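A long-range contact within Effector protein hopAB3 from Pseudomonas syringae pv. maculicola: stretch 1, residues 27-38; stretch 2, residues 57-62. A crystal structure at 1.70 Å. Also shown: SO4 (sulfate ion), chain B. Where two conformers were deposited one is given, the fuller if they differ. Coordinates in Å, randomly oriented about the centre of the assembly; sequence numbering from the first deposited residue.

Stretch 1 27-38: MFRNMLRGEEMI
Stretch 2 (57-62) CGIDRN

The end of a helix that begins earlier in the chain, with 27-32 helical, packs against a segment without regular helix or strand, extended at Ile59 and Asp60 (-87/116) and turning at Arg61 (-62/-23). Leu32 and Arg61 lie nearest in register, their CA atoms 5.3 Å apart. No direct hydrogen bond joins the stretches; the contact consists of apolar packing and water bridges.

Ile59 (-128/135, chi1 m, chi2 t) points toward the helix, and its branched side chain offers several surfaces to it. Ile59 CD1 lies 3.8 Å from Phe28 CE1 (chi1 t), at the ring's edge; Ile59 CG1 is 3.6 Å from CE of selenomethionine Met31 (t, p, t). The same Met31 CE lies 3.1 Å from Gly58 CA, where positive phi (72°) favours glycine.

Leu32 (m, t), buried and pointing sideways, suits this apolar place: its CD2 meets Ile59 CG2 at 3.8 Å.

Arg61 (p, t, p) has a chain long enough for an exposed residue to cover Leu32, one guanidinium face over Leu32 O. Arg61 NH1 is 3.3 Å from Leu32 O, but the angle is too poor for a hydrogen bond. Instead, Arg61 NH1 donates to water 1 (2.9 Å), which donates to Arg29 O (2.8 Å).

Water 3 donates to Leu32 O and Ile59 O and accepts from Arg61 N. Gly34 (109/10) leaves helical angles first, in a Schellman motif; a CB would jam against the preceding carbonyl O.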

# COMPACT_ATOMS: atom_id res chain seq x y z
N MSE A 27 -3.09 8.06 2.12
CA MSE A 27 -3.37 7.78 0.71
C MSE A 27 -4.10 6.46 0.55
O MSE A 27 -5.12 6.37 -0.14
CB MSE A 27 -2.06 7.71 -0.10
CG MSE A 27 -1.16 8.92 0.04
SE MSE A 27 -0.85 9.74 -1.68
CE MSE A 27 -2.69 10.36 -1.94
N PHE A 28 -3.55 5.42 1.19
CA PHE A 28 -4.05 4.06 1.05
C PHE A 28 -5.45 3.95 1.63
O PHE A 28 -6.30 3.28 1.06
CB PHE A 28 -3.12 3.06 1.70
CG PHE A 28 -3.46 1.63 1.39
CD1 PHE A 28 -3.45 1.17 0.09
CD2 PHE A 28 -3.80 0.74 2.41
CE1 PHE A 28 -3.75 -0.16 -0.21
CE2 PHE A 28 -4.10 -0.59 2.13
CZ PHE A 28 -4.07 -1.04 0.81
N ARG A 29 -5.70 4.62 2.75
CA ARG A 29 -7.05 4.68 3.30
C ARG A 29 -8.03 5.23 2.26
O ARG A 29 -9.10 4.68 2.03
CB ARG A 29 -7.10 5.55 4.56
CG ARG A 29 -8.44 5.55 5.26
CD ARG A 29 -8.45 6.51 6.44
NE ARG A 29 -7.41 6.14 7.39
CZ ARG A 29 -6.39 6.92 7.74
NH1 ARG A 29 -6.27 8.15 7.25
NH2 ARG A 29 -5.49 6.47 8.60
N ASN A 30 -7.64 6.33 1.63
CA ASN A 30 -8.45 6.96 0.59
C ASN A 30 -8.60 6.06 -0.64
O ASN A 30 -9.66 6.04 -1.27
CB ASN A 30 -7.85 8.29 0.18
CG ASN A 30 -7.90 9.31 1.29
OD1 ASN A 30 -8.76 9.25 2.17
ND2 ASN A 30 -6.97 10.27 1.26
N MSE A 31 -7.55 5.33 -0.98
CA MSE A 31 -7.58 4.39 -2.10
C MSE A 31 -8.65 3.33 -1.86
O MSE A 31 -9.44 3.01 -2.75
CB MSE A 31 -6.22 3.72 -2.29
CG MSE A 31 -6.21 2.61 -3.34
SE MSE A 31 -6.32 3.29 -5.18
CE MSE A 31 -6.56 1.58 -6.08
N LEU A 32 -8.68 2.81 -0.64
CA LEU A 32 -9.67 1.79 -0.30
C LEU A 32 -11.08 2.35 -0.35
O LEU A 32 -12.03 1.59 -0.53
CB LEU A 32 -9.38 1.19 1.08
CG LEU A 32 -8.05 0.48 1.23
CD1 LEU A 32 -7.97 -0.19 2.59
CD2 LEU A 32 -7.89 -0.56 0.11
N ARG A 33 -11.20 3.67 -0.18
CA ARG A 33 -12.47 4.38 -0.28
C ARG A 33 -12.82 4.69 -1.73
O ARG A 33 -13.92 5.15 -2.02
CB ARG A 33 -12.40 5.69 0.51
CG ARG A 33 -12.37 5.51 2.02
CD ARG A 33 -11.97 6.80 2.73
NE ARG A 33 -12.15 6.68 4.18
CZ ARG A 33 -11.70 7.57 5.06
NH1 ARG A 33 -11.92 7.37 6.36
NH2 ARG A 33 -11.03 8.64 4.66
N GLY A 34 -11.87 4.44 -2.62
CA GLY A 34 -12.10 4.61 -4.05
C GLY A 34 -11.40 5.78 -4.72
O GLY A 34 -11.68 6.08 -5.88
N GLU A 35 -10.49 6.43 -4.00
CA GLU A 35 -9.82 7.62 -4.53
C GLU A 35 -8.39 7.31 -4.97
O GLU A 35 -7.61 6.78 -4.18
CB GLU A 35 -9.82 8.74 -3.48
CG GLU A 35 -11.11 8.84 -2.68
CD GLU A 35 -11.03 9.88 -1.57
OE1 GLU A 35 -10.11 10.73 -1.60
OE2 GLU A 35 -11.89 9.84 -0.65
N GLU A 36 -8.06 7.62 -6.22
CA GLU A 36 -6.70 7.39 -6.72
C GLU A 36 -5.65 7.95 -5.78
O GLU A 36 -5.83 9.04 -5.22
CB GLU A 36 -6.50 8.09 -8.06
CG GLU A 36 -7.17 7.43 -9.24
CD GLU A 36 -6.82 8.16 -10.51
OE1 GLU A 36 -7.19 9.35 -10.64
OE2 GLU A 36 -6.15 7.56 -11.37
N MSE A 37 -4.55 7.23 -5.64
CA MSE A 37 -3.42 7.74 -4.89
C MSE A 37 -2.53 8.61 -5.77
O MSE A 37 -2.39 8.35 -6.97
CB MSE A 37 -2.60 6.60 -4.29
CG MSE A 37 -3.35 5.77 -3.26
SE MSE A 37 -2.21 4.39 -2.54
CE MSE A 37 -2.35 3.14 -3.92
N ILE A 38 -1.94 9.63 -5.17
CA ILE A 38 -0.97 10.49 -5.82
C ILE A 38 0.42 10.04 -5.42
O ILE A 38 0.93 10.43 -4.36
CB ILE A 38 -1.18 11.95 -5.40
CG1 ILE A 38 -2.58 12.41 -5.80
CG2 ILE A 38 -0.12 12.85 -6.04
CD1 ILE A 38 -2.82 13.89 -5.62
N CYS A 57 -8.47 -1.05 -11.87
CA CYS A 57 -9.48 -1.69 -11.04
C CYS A 57 -9.55 -1.28 -9.58
O CYS A 57 -10.42 -1.75 -8.85
CB CYS A 57 -9.36 -3.22 -11.11
SG CYS A 57 -9.28 -3.89 -12.73
N GLY A 58 -8.63 -0.43 -9.13
CA GLY A 58 -8.59 -0.12 -7.71
C GLY A 58 -8.07 -1.26 -6.85
O GLY A 58 -7.52 -2.24 -7.35
N ILE A 59 -8.25 -1.12 -5.54
CA ILE A 59 -7.81 -2.13 -4.59
C ILE A 59 -8.98 -2.50 -3.68
O ILE A 59 -9.70 -1.62 -3.20
CB ILE A 59 -6.61 -1.67 -3.76
CG1 ILE A 59 -5.36 -1.53 -4.65
CG2 ILE A 59 -6.32 -2.66 -2.61
CD1 ILE A 59 -4.18 -0.87 -3.93
N ASP A 60 -9.18 -3.79 -3.45
CA ASP A 60 -10.33 -4.29 -2.71
C ASP A 60 -10.02 -4.28 -1.22
O ASP A 60 -9.13 -4.99 -0.78
CB ASP A 60 -10.63 -5.72 -3.16
CG ASP A 60 -11.78 -6.36 -2.43
OD1 ASP A 60 -12.46 -5.68 -1.64
OD2 ASP A 60 -12.01 -7.57 -2.66
N ARG A 61 -10.74 -3.48 -0.45
CA ARG A 61 -10.42 -3.35 0.97
C ARG A 61 -10.56 -4.67 1.71
O ARG A 61 -9.97 -4.86 2.78
CB ARG A 61 -11.30 -2.28 1.63
CG ARG A 61 -12.79 -2.51 1.48
CD ARG A 61 -13.57 -1.78 2.56
NE ARG A 61 -13.00 -0.46 2.84
CZ ARG A 61 -13.45 0.67 2.30
NH1 ARG A 61 -12.88 1.82 2.62
NH2 ARG A 61 -14.47 0.65 1.45
N ASN A 62 -11.36 -5.58 1.16
CA ASN A 62 -11.60 -6.87 1.81
C ASN A 62 -10.55 -7.92 1.49
O ASN A 62 -10.58 -9.02 2.04
CB ASN A 62 -12.98 -7.39 1.44
CG ASN A 62 -14.10 -6.50 1.94
OD1 ASN A 62 -14.06 -6.04 3.08
ND2 ASN A 62 -15.08 -6.25 1.09
S SO4 B . -6.54 3.19 9.73
O1 SO4 B . -6.72 1.81 9.32
O2 SO4 B . -5.22 3.66 9.35
O3 SO4 B . -7.56 4.00 9.06
O4 SO4 B . -6.68 3.28 11.18
O HOH W 1 -10.80 3.39 3.79
O HOH W 2 -9.97 1.28 -4.88
O HOH W 3 -11.93 -1.08 -1.64